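Side-chain contacts in HD superfamily hydrolase (Clostridium acetobutylicum ATCC 824, PDB 3CCG), which probably hydrolyses diadenosine tetraphosphate symmetrically to two ADP molecules, using a two-iron site in an all-helical HD domain: residues I92-K95 with G99-D102; T114-P117 with L122-I125. All coordinates share one frame; numbering follows the deposited sequence.

Contact 1: residues I92-K95 with G99-D102; sequences ILAK and GIDD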
loop_
_atom_site.group_PDB
_atom_site.type_symbol
_atom_site.label_atom_id
_atom_site.label_comp_id
_atom_site.label_asym_id
_atom_site.label_seq_id
_atom_site.Cartn_x
_atom_site.Cartn_y
_atom_site.Cartn_z
ATOM N N ILE A 92 -12.513 3.882 21.219
ATOM C CA ILE A 92 -13.049 3.057 22.309
ATOM C C ILE A 92 -13.161 3.838 23.606
ATOM O O ILE A 92 -14.180 3.761 24.335
ATOM C CB ILE A 92 -12.205 1.786 22.480
ATOM C CG1 ILE A 92 -12.403 0.894 21.294
ATOM C CG2 ILE A 92 -12.609 1.030 23.756
ATOM C CD1 ILE A 92 -11.358 -0.302 21.259
ATOM N N LEU A 93 -12.133 4.604 23.946
ATOM C CA LEU A 93 -12.199 5.403 25.159
ATOM C C LEU A 93 -13.296 6.484 25.012
ATOM O O LEU A 93 -14.049 6.780 25.933
ATOM C CB LEU A 93 -10.866 6.085 25.498
ATOM C CG LEU A 93 -9.712 5.148 25.791
ATOM C CD1 LEU A 93 -8.465 5.955 26.099
ATOM C CD2 LEU A 93 -10.043 4.204 26.919
ATOM N N ALA A 94 -13.355 7.134 23.863
ATOM C CA ALA A 94 -14.355 8.194 23.630
ATOM C C ALA A 94 -15.775 7.621 23.850
ATOM O O ALA A 94 -16.623 8.258 24.472
ATOM C CB ALA A 94 -14.204 8.714 22.228
ATOM N N LYS A 95 -16.023 6.439 23.330
ATOM C CA LYS A 95 -17.354 5.784 23.500
ATOM C C LYS A 95 -17.600 5.278 24.899
ATOM O O LYS A 95 -18.612 5.636 25.504
ATOM C CB LYS A 95 -17.465 4.620 22.511
ATOM C CG LYS A 95 -18.689 3.684 22.611
ATOM C CD LYS A 95 -19.875 4.195 21.913
ATOM C CE LYS A 95 -21.085 3.265 22.207
ATOM N NZ LYS A 95 -22.249 3.776 21.506
ATOM N N GLY A 99 -18.306 8.721 26.922
ATOM C CA GLY A 99 -19.721 8.671 26.587
ATOM C C GLY A 99 -20.153 9.315 25.300
ATOM O O GLY A 99 -21.316 9.745 25.179
ATOM N N ILE A 100 -19.247 9.436 24.337
ATOM C CA ILE A 100 -19.529 9.963 23.023
ATOM C C ILE A 100 -20.120 8.877 22.141
ATOM O O ILE A 100 -19.516 7.844 21.906
ATOM C CB ILE A 100 -18.244 10.536 22.327
ATOM C CG1 ILE A 100 -17.758 11.726 23.137
ATOM C CG2 ILE A 100 -18.518 10.860 20.874
ATOM C CD1 ILE A 100 -16.276 12.138 22.870
ATOM N N ASP A 101 -21.346 9.079 21.641
ATOM C CA ASP A 101 -22.005 8.093 20.800
ATOM C C ASP A 101 -22.100 8.402 19.315
ATOM O O ASP A 101 -22.425 7.490 18.524
ATOM C CB ASP A 101 -23.443 7.888 21.308
ATOM C CG ASP A 101 -23.476 7.252 22.635
ATOM O OD1 ASP A 101 -22.622 6.361 22.884
ATOM O OD2 ASP A 101 -24.380 7.640 23.424
ATOM N N ASP A 102 -21.828 9.657 18.937
ATOM C CA ASP A 102 -21.977 10.059 17.561
ATOM C C ASP A 102 -21.059 9.251 16.659
ATOM O O ASP A 102 -19.839 9.259 16.805
ATOM C CB ASP A 102 -21.745 11.538 17.344
ATOM C CG ASP A 102 -22.001 11.939 15.949
ATOM O OD1 ASP A 102 -21.141 11.801 15.071
ATOM O OD2 ASP A 102 -23.105 12.455 15.726
HETATM O O HOH W 1 -21.275 5.834 25.264
HETATM O O HOH W 2 -22.445 4.871 18.735
#

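Contact 2: residues T114-P117 with L122-I125; sequences TGRP and LEKI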
loop_
_atom_site.group_PDB
_atom_site.type_symbol
_atom_site.label_atom_id
_atom_site.label_comp_id
_atom_site.label_asym_id
_atom_site.label_seq_id
_atom_site.Cartn_x
_atom_site.Cartn_y
_atom_site.Cartn_z
ATOM N N THR A 114 -4.384 7.130 10.050
ATOM C CA THR A 114 -4.113 6.579 8.730
ATOM C C THR A 114 -4.983 7.047 7.581
ATOM O O THR A 114 -4.610 6.939 6.401
ATOM C CB THR A 114 -4.319 5.009 8.742
ATOM O OG1 THR A 114 -5.657 4.701 9.119
ATOM C CG2 THR A 114 -3.372 4.311 9.727
ATOM N N GLY A 115 -6.165 7.525 7.880
ATOM C CA GLY A 115 -7.154 7.757 6.872
ATOM C C GLY A 115 -7.747 6.401 6.447
ATOM O O GLY A 115 -7.409 5.327 6.990
ATOM N N ARG A 116 -8.683 6.443 5.516
ATOM C CA ARG A 116 -9.274 5.228 4.964
ATOM C C ARG A 116 -10.008 5.587 3.715
ATOM O O ARG A 116 -10.196 6.763 3.407
ATOM C CB ARG A 116 -10.236 4.591 5.979
ATOM C CG ARG A 116 -11.507 5.466 6.305
ATOM C CD ARG A 116 -12.583 4.651 6.953
ATOM N NE ARG A 116 -13.702 5.468 7.392
ATOM C CZ ARG A 116 -14.839 4.965 7.844
ATOM N NH1 ARG A 116 -15.058 3.665 7.859
ATOM N NH2 ARG A 116 -15.813 5.765 8.264
ATOM N N PRO A 117 -10.445 4.578 2.959
ATOM C CA PRO A 117 -11.299 4.960 1.849
ATOM C C PRO A 117 -12.637 5.497 2.293
ATOM O O PRO A 117 -13.125 5.165 3.343
ATOM C CB PRO A 117 -11.540 3.630 1.111
ATOM C CG PRO A 117 -10.604 2.682 1.655
ATOM C CD PRO A 117 -10.137 3.143 2.997
ATOM N N LEU A 122 -16.167 15.068 8.117
ATOM C CA LEU A 122 -15.611 15.230 9.487
ATOM C C LEU A 122 -14.300 14.435 9.618
ATOM O O LEU A 122 -13.326 14.937 10.152
ATOM C CB LEU A 122 -16.603 14.825 10.542
ATOM C CG LEU A 122 -16.124 14.952 12.003
ATOM C CD1 LEU A 122 -15.909 16.479 12.316
ATOM C CD2 LEU A 122 -17.124 14.245 12.932
ATOM N N GLU A 123 -14.291 13.208 9.109
ATOM C CA GLU A 123 -13.076 12.401 9.167
ATOM C C GLU A 123 -11.905 13.113 8.482
ATOM O O GLU A 123 -10.786 13.147 8.993
ATOM C CB GLU A 123 -13.294 11.059 8.486
ATOM C CG GLU A 123 -14.127 10.074 9.203
ATOM C CD GLU A 123 -14.388 8.828 8.388
ATOM O OE1 GLU A 123 -13.388 8.105 8.145
ATOM O OE2 GLU A 123 -15.540 8.592 7.956
ATOM N N LYS A 124 -12.169 13.724 7.308
ATOM C CA LYS A 124 -11.150 14.427 6.580
ATOM C C LYS A 124 -10.596 15.646 7.373
ATOM O O LYS A 124 -9.420 15.923 7.403
ATOM C CB LYS A 124 -11.618 14.872 5.206
ATOM C CG LYS A 124 -12.068 13.730 4.324
ATOM C CD LYS A 124 -12.528 14.230 2.962
ATOM C CE LYS A 124 -12.921 13.062 2.067
ATOM N NZ LYS A 124 -13.531 13.536 0.768
ATOM N N ILE A 125 -11.549 16.417 7.927
ATOM C CA ILE A 125 -11.213 17.602 8.716
ATOM C C ILE A 125 -10.293 17.231 9.916
ATOM O O ILE A 125 -9.273 17.903 10.182
ATOM C CB ILE A 125 -12.503 18.302 9.178
ATOM C CG1 ILE A 125 -13.171 18.986 7.980
ATOM C CG2 ILE A 125 -12.168 19.313 10.247
ATOM C CD1 ILE A 125 -14.529 19.674 8.278
#

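Contact 1: residues I92-K95 with G99-D102
Ala94 and Lys95 meet Ile100 and Asp101 at the glycine-terminated end of helix 87-98, where the chain turns into helix 103-110. The backbone tie is a bond from Ile100 N to Ala94 O, 2.9 Å long and fairly straight at 163°. Lys95 and Asp101 close the outer side of the turn with a salt bridge. Lys95 NZ lies 3.0 Å from Asp101 OD1 and comes from above the carboxylate plane, 45° out of it. The two side chains cross at about a right angle. The lysine chain starts with CG anti to the backbone N and bends at chi2 (84°), which carries CD alongside the loop, 3.6 Å from Asp101 OD1. Two waters add to this pairing. One donates to both Lys95 O and Asp101 OD1. The other accepts from Lys95 NZ and donates to Asp101 O. On the inner side, Ala94 CB touches Ile100 CD1 at 4.1 Å. Leu106 and Ile109 of helix 103-110 pack on Ala94, while Ile47 and Val51 of helix 42-51 pack on Ile100. Gly99, the first residue past the helix, takes positive phi, with no CB to press on the carbonyl oxygen before it. Its CA also lies 3.4 Å from Lys95 O, a CA-H...O contact. Further along, Asp102 is the N-cap of the next helix, with OD1 bonded to Val105 N. Ile100 O is buried without a conventional hydrogen-bond partner, but the CA-H of Lys95 points at it, with CA 3.4 Å from that oxygen.

Contact 2: residues T114-P117 with L122-I125
Arg116 and Glu123 form a two-pronged salt bridge that ties the loop after helix 103-110 to the first turn of helix 121-132 in the HD domain. The ionic contact is side-on. Arg116 NE donates to Glu123 OE1 at 2.8 Å, and Arg116 NH2 donates to Glu123 OE2 at 2.9 Å. The second bond is nearly straight, at 172°. Both oxygens lie near the guanidinium plane. The carboxylate is turned against that plane by 44°, and its two oxygens are met differently: OE1 on its syn side, OE2 from above the carboxylate plane. One nitrogen for each oxygen restricts rotation of both groups.

Van der Waals contact supports the pair. The Arg116 side chain crosses that of Glu123 at about a right angle, and both CG and CD of Arg116 lie 3.7 Å from Glu123 OE1. The arginine CG sits between the backbone N and the carbonyl carbon (chi1 65°), and the chain then runs extended to NE. Asn107 and Phe111 touch both side chains.

Further hydrogen bonds hold the surroundings. Ser120 OG bonds Glu123 N at the start of helix 121-132. In the loop, Thr114 O is bonded to Thr178 OG1 of helix 176-188. Thr114 OG1 donates to Gly115 O at 2.8 Å, in the carbonyl plane and on a lone pair.

Both contacts lie in the HD domain and follow one another along the chain, contact 1 closing before contact 2 opens. Their centres are about 18 Å apart. Their nearest atoms are about 5 Å apart without touching. Helix 103-110 joins them: contact 1 shapes the turn leading into it, and contact 2 spans the loop leaving it. Side chains of this helix pack on both contacts. Neither contact supplies an iron ligand. The side chains of Ala94 and Glu123 are each about 13 Å from a bound iron, yet His112 follows this helix and Asp130 lies on helix 121-132. The contacts thus join helices and loops of the scaffold that carries the metal site.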